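Local coordinates for sister chromatid cohesion protein (Chaetomium thermophilum, PDB 5T8V) that forms the C-terminal HEAT-repeat part of the fungal cohesin loader Scc2, which probably loads cohesin onto chromatin, at residues W506-S519 and L579-A593. Sequence-based numbering, arbitrary orientation.
Sequences WTGPYRATLEYLQS and LSTEYTYKDVSPLQA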
# COMPACT_ATOMS: atom_id res chain seq x y z
N TRP A 506 -5.95 -34.00 29.76
CA TRP A 506 -4.87 -34.61 30.54
C TRP A 506 -3.76 -35.15 29.65
O TRP A 506 -2.59 -35.12 30.03
CB TRP A 506 -5.44 -35.72 31.42
CG TRP A 506 -4.43 -36.37 32.30
CD1 TRP A 506 -4.10 -37.69 32.34
CD2 TRP A 506 -3.61 -35.73 33.28
NE1 TRP A 506 -3.13 -37.91 33.28
CE2 TRP A 506 -2.81 -36.72 33.87
CE3 TRP A 506 -3.47 -34.40 33.71
CZ2 TRP A 506 -1.88 -36.43 34.87
CZ3 TRP A 506 -2.56 -34.12 34.70
CH2 TRP A 506 -1.78 -35.13 35.27
N THR A 507 -4.11 -35.64 28.46
CA THR A 507 -3.13 -36.17 27.52
C THR A 507 -2.95 -35.26 26.31
O THR A 507 -2.53 -35.72 25.24
CB THR A 507 -3.54 -37.57 27.05
OG1 THR A 507 -4.77 -37.50 26.32
CG2 THR A 507 -3.71 -38.50 28.24
N GLY A 508 -3.26 -33.97 26.46
CA GLY A 508 -3.24 -33.04 25.36
C GLY A 508 -1.93 -32.28 25.24
O GLY A 508 -0.87 -32.74 25.68
N PRO A 509 -1.99 -31.08 24.64
CA PRO A 509 -0.74 -30.36 24.36
C PRO A 509 0.02 -29.92 25.60
O PRO A 509 1.25 -30.00 25.62
CB PRO A 509 -1.21 -29.16 23.52
CG PRO A 509 -2.64 -28.99 23.87
CD PRO A 509 -3.17 -30.36 24.13
N TYR A 510 -0.68 -29.43 26.63
CA TYR A 510 0.01 -29.04 27.86
C TYR A 510 0.81 -30.21 28.42
O TYR A 510 1.99 -30.07 28.76
CB TYR A 510 -1.00 -28.53 28.89
CG TYR A 510 -1.47 -27.12 28.63
CD1 TYR A 510 -0.74 -26.04 29.10
CD2 TYR A 510 -2.64 -26.87 27.93
CE1 TYR A 510 -1.16 -24.75 28.87
CE2 TYR A 510 -3.07 -25.58 27.70
CZ TYR A 510 -2.33 -24.52 28.17
OH TYR A 510 -2.75 -23.24 27.94
N ARG A 511 0.18 -31.38 28.53
CA ARG A 511 0.87 -32.57 29.00
C ARG A 511 2.13 -32.85 28.19
O ARG A 511 3.20 -33.08 28.75
CB ARG A 511 -0.07 -33.77 28.94
CG ARG A 511 0.49 -35.05 29.55
CD ARG A 511 0.35 -35.07 31.06
NE ARG A 511 -0.19 -36.35 31.51
CZ ARG A 511 0.54 -37.39 31.87
NH1 ARG A 511 1.86 -37.33 31.86
NH2 ARG A 511 -0.06 -38.51 32.26
N ALA A 512 2.01 -32.83 26.86
CA ALA A 512 3.15 -33.16 26.01
C ALA A 512 4.28 -32.16 26.20
O ALA A 512 5.45 -32.54 26.34
CB ALA A 512 2.72 -33.21 24.55
N THR A 513 3.95 -30.87 26.22
CA THR A 513 4.97 -29.84 26.41
C THR A 513 5.69 -30.05 27.74
O THR A 513 6.92 -30.02 27.81
CB THR A 513 4.34 -28.45 26.35
OG1 THR A 513 3.63 -28.31 25.11
CG2 THR A 513 5.41 -27.37 26.44
N LEU A 514 4.92 -30.27 28.82
CA LEU A 514 5.54 -30.42 30.13
C LEU A 514 6.39 -31.68 30.21
O LEU A 514 7.45 -31.68 30.84
CB LEU A 514 4.46 -30.42 31.21
CG LEU A 514 3.91 -29.04 31.56
CD1 LEU A 514 2.65 -29.16 32.41
CD2 LEU A 514 4.96 -28.21 32.29
N GLU A 515 5.94 -32.77 29.58
CA GLU A 515 6.73 -34.00 29.60
C GLU A 515 8.02 -33.83 28.80
O GLU A 515 9.06 -34.37 29.19
CB GLU A 515 5.90 -35.16 29.05
CG GLU A 515 4.72 -35.55 29.93
CD GLU A 515 5.16 -36.15 31.26
OE1 GLU A 515 6.36 -36.44 31.42
OE2 GLU A 515 4.29 -36.34 32.14
N TYR A 516 7.97 -33.09 27.70
CA TYR A 516 9.18 -32.80 26.94
C TYR A 516 10.16 -32.00 27.79
O TYR A 516 11.31 -32.41 28.00
CB TYR A 516 8.82 -32.05 25.66
CG TYR A 516 10.02 -31.61 24.85
CD1 TYR A 516 10.75 -32.53 24.10
CD2 TYR A 516 10.43 -30.29 24.84
CE1 TYR A 516 11.85 -32.14 23.36
CE2 TYR A 516 11.53 -29.88 24.10
CZ TYR A 516 12.23 -30.81 23.36
OH TYR A 516 13.33 -30.41 22.62
N LEU A 517 9.71 -30.85 28.31
CA LEU A 517 10.57 -30.04 29.17
C LEU A 517 11.11 -30.87 30.33
O LEU A 517 12.25 -30.66 30.77
CB LEU A 517 9.81 -28.83 29.70
CG LEU A 517 9.34 -27.80 28.67
CD1 LEU A 517 8.60 -26.68 29.37
CD2 LEU A 517 10.51 -27.23 27.87
N GLN A 518 10.31 -31.81 30.84
CA GLN A 518 10.77 -32.67 31.92
C GLN A 518 11.92 -33.56 31.46
O GLN A 518 12.97 -33.62 32.11
CB GLN A 518 9.61 -33.53 32.43
CG GLN A 518 9.94 -34.37 33.65
CD GLN A 518 10.12 -33.54 34.90
OE1 GLN A 518 9.15 -33.13 35.53
NE2 GLN A 518 11.37 -33.27 35.26
N SER A 519 11.73 -34.26 30.34
CA SER A 519 12.79 -35.12 29.83
C SER A 519 14.08 -34.34 29.62
O SER A 519 15.17 -34.82 29.98
CB SER A 519 12.36 -35.79 28.52
OG SER A 519 12.43 -34.88 27.44
N LEU A 579 3.95 -34.53 39.15
CA LEU A 579 3.57 -35.10 37.86
C LEU A 579 4.37 -36.36 37.55
O LEU A 579 3.79 -37.43 37.31
CB LEU A 579 3.77 -34.05 36.76
CG LEU A 579 3.55 -34.55 35.33
CD1 LEU A 579 2.13 -35.06 35.14
CD2 LEU A 579 3.86 -33.45 34.32
N SER A 580 5.70 -36.25 37.55
CA SER A 580 6.54 -37.39 37.19
C SER A 580 6.51 -38.49 38.24
O SER A 580 6.76 -39.65 37.90
CB SER A 580 7.98 -36.92 36.98
OG SER A 580 8.45 -36.18 38.10
N THR A 581 6.20 -38.16 39.50
CA THR A 581 6.20 -39.17 40.56
C THR A 581 4.95 -40.03 40.51
O THR A 581 5.03 -41.26 40.66
CB THR A 581 6.33 -38.49 41.92
OG1 THR A 581 7.61 -37.85 42.02
CG2 THR A 581 6.19 -39.50 43.06
N GLU A 582 3.78 -39.42 40.31
CA GLU A 582 2.52 -40.14 40.37
C GLU A 582 2.10 -40.73 39.03
O GLU A 582 1.21 -41.59 38.99
CB GLU A 582 1.40 -39.22 40.88
CG GLU A 582 1.61 -38.71 42.30
CD GLU A 582 1.39 -39.77 43.36
OE1 GLU A 582 1.96 -40.88 43.23
OE2 GLU A 582 0.64 -39.50 44.33
N TYR A 583 2.70 -40.28 37.92
CA TYR A 583 2.36 -40.78 36.60
C TYR A 583 3.63 -40.99 35.79
O TYR A 583 4.70 -40.47 36.12
CB TYR A 583 1.43 -39.82 35.85
CG TYR A 583 0.14 -39.50 36.57
CD1 TYR A 583 0.07 -38.44 37.47
CD2 TYR A 583 -1.01 -40.25 36.36
CE1 TYR A 583 -1.11 -38.14 38.13
CE2 TYR A 583 -2.19 -39.96 37.02
CZ TYR A 583 -2.23 -38.91 37.90
OH TYR A 583 -3.41 -38.61 38.56
N THR A 584 3.50 -41.77 34.72
CA THR A 584 4.54 -41.92 33.71
C THR A 584 3.90 -41.77 32.34
O THR A 584 2.71 -42.05 32.16
CB THR A 584 5.26 -43.27 33.82
OG1 THR A 584 4.31 -44.34 33.69
CG2 THR A 584 5.98 -43.39 35.16
N TYR A 585 4.69 -41.31 31.38
CA TYR A 585 4.18 -40.91 30.08
C TYR A 585 5.18 -41.28 29.00
O TYR A 585 6.36 -41.53 29.27
CB TYR A 585 3.90 -39.40 30.06
CG TYR A 585 3.09 -38.90 28.88
CD1 TYR A 585 1.72 -39.08 28.82
CD2 TYR A 585 3.70 -38.23 27.83
CE1 TYR A 585 0.97 -38.62 27.75
CE2 TYR A 585 2.97 -37.76 26.76
CZ TYR A 585 1.61 -37.96 26.72
OH TYR A 585 0.88 -37.49 25.66
N LYS A 586 4.69 -41.33 27.76
CA LYS A 586 5.55 -41.64 26.63
C LYS A 586 6.53 -40.50 26.39
O LYS A 586 6.39 -39.39 26.91
CB LYS A 586 4.70 -41.89 25.38
CG LYS A 586 3.73 -43.05 25.51
CD LYS A 586 2.86 -43.20 24.28
CE LYS A 586 1.92 -44.39 24.40
NZ LYS A 586 1.05 -44.54 23.20
N ASP A 587 7.55 -40.79 25.57
CA ASP A 587 8.54 -39.78 25.22
C ASP A 587 8.01 -38.91 24.09
O ASP A 587 7.43 -39.41 23.12
CB ASP A 587 9.85 -40.45 24.82
CG ASP A 587 11.01 -39.46 24.75
OD1 ASP A 587 11.63 -39.21 25.80
OD2 ASP A 587 11.29 -38.95 23.65
N VAL A 588 8.22 -37.60 24.22
CA VAL A 588 7.73 -36.63 23.25
C VAL A 588 8.91 -36.15 22.41
O VAL A 588 9.96 -35.79 22.95
CB VAL A 588 7.04 -35.44 23.95
CG1 VAL A 588 6.48 -34.46 22.93
CG2 VAL A 588 5.94 -35.94 24.87
N SER A 589 8.73 -36.15 21.10
CA SER A 589 9.77 -35.67 20.20
C SER A 589 9.75 -34.14 20.15
O SER A 589 8.70 -33.52 20.31
CB SER A 589 9.57 -36.23 18.80
OG SER A 589 8.29 -35.89 18.30
N PRO A 590 10.90 -33.51 19.91
CA PRO A 590 10.92 -32.04 19.82
C PRO A 590 9.93 -31.51 18.81
O PRO A 590 9.45 -30.37 18.95
CB PRO A 590 12.37 -31.72 19.45
CG PRO A 590 12.90 -32.98 18.85
CD PRO A 590 12.21 -34.09 19.56
N LEU A 591 9.60 -32.30 17.78
CA LEU A 591 8.59 -31.88 16.82
C LEU A 591 7.20 -31.91 17.45
O LEU A 591 6.43 -30.95 17.32
CB LEU A 591 8.64 -32.80 15.60
CG LEU A 591 8.09 -32.23 14.29
CD1 LEU A 591 9.01 -31.13 13.76
CD2 LEU A 591 7.93 -33.34 13.26
N GLN A 592 6.87 -32.99 18.16
CA GLN A 592 5.59 -33.06 18.85
C GLN A 592 5.47 -31.97 19.90
O GLN A 592 4.39 -31.39 20.08
CB GLN A 592 5.41 -34.44 19.49
CG GLN A 592 5.18 -35.56 18.50
CD GLN A 592 5.16 -36.92 19.17
OE1 GLN A 592 5.80 -37.13 20.20
NE2 GLN A 592 4.43 -37.86 18.58
N ALA A 593 6.56 -31.67 20.60
CA ALA A 593 6.53 -30.62 21.61
C ALA A 593 6.33 -29.25 20.98
O ALA A 593 5.50 -28.46 21.43
CB ALA A 593 7.82 -30.65 22.44
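Tyr-585 lies across the aliphatic and charged parts of Arg-511, and the arginine is the side chain to follow. Its CB leaves the helix toward 579-593, and CG, anti to the backbone N (chi1 -174°), comes over the face of the Tyr-585 ring in a CH-pi contact, 4.2 Å from the ring centroid. The chain then bends at chi2 and chi3, bringing NE over one face of the Trp-506 indole, off towards its rim. CZ, NH1 and NH2 all pass close to CD1 of Tyr-585, which sits over one face of the guanidinium, while CD1 of Leu-579 covers the opposite face. The guanidinium and the Tyr-585 ring are tilted by 43° to each other, so this is no parallel stack. At the tip, Arg-511 NH1 makes a salt bridge of 2.6 Å to Glu-515 OE2, one helical turn on, with the carboxylate at the guanidinium edge. Glu-515 CG packs 3.6 Å from CD2 of Tyr-585. NH2 of Arg-511 turns to CB of Tyr-583.

This is a helical-repeat protein of HEAT type, and the extended linker 583-589, between helices 578-582 and 590-602, runs across helix 509-520; Leu-514, on a flank of helix 509-520, also packs on helix 527-550.

Towards helix 578-582, the edge of Trp-506 meets the face of Tyr-583, CZ2 over the ring centre and the planes at 65°, a T-shaped pair; Arg-568 adds a cation-pi contact to the indole. At the other end of the linker, CB of Ala-593 sits over one face of Tyr-516, 3.8 Å from the ring centroid, while Val-588 O lies at the ring edge and Pro-590 CB reaches the phenol OH. Ser-589 and Gln-592 form a capping box that starts helix 590-602 beside this tyrosine.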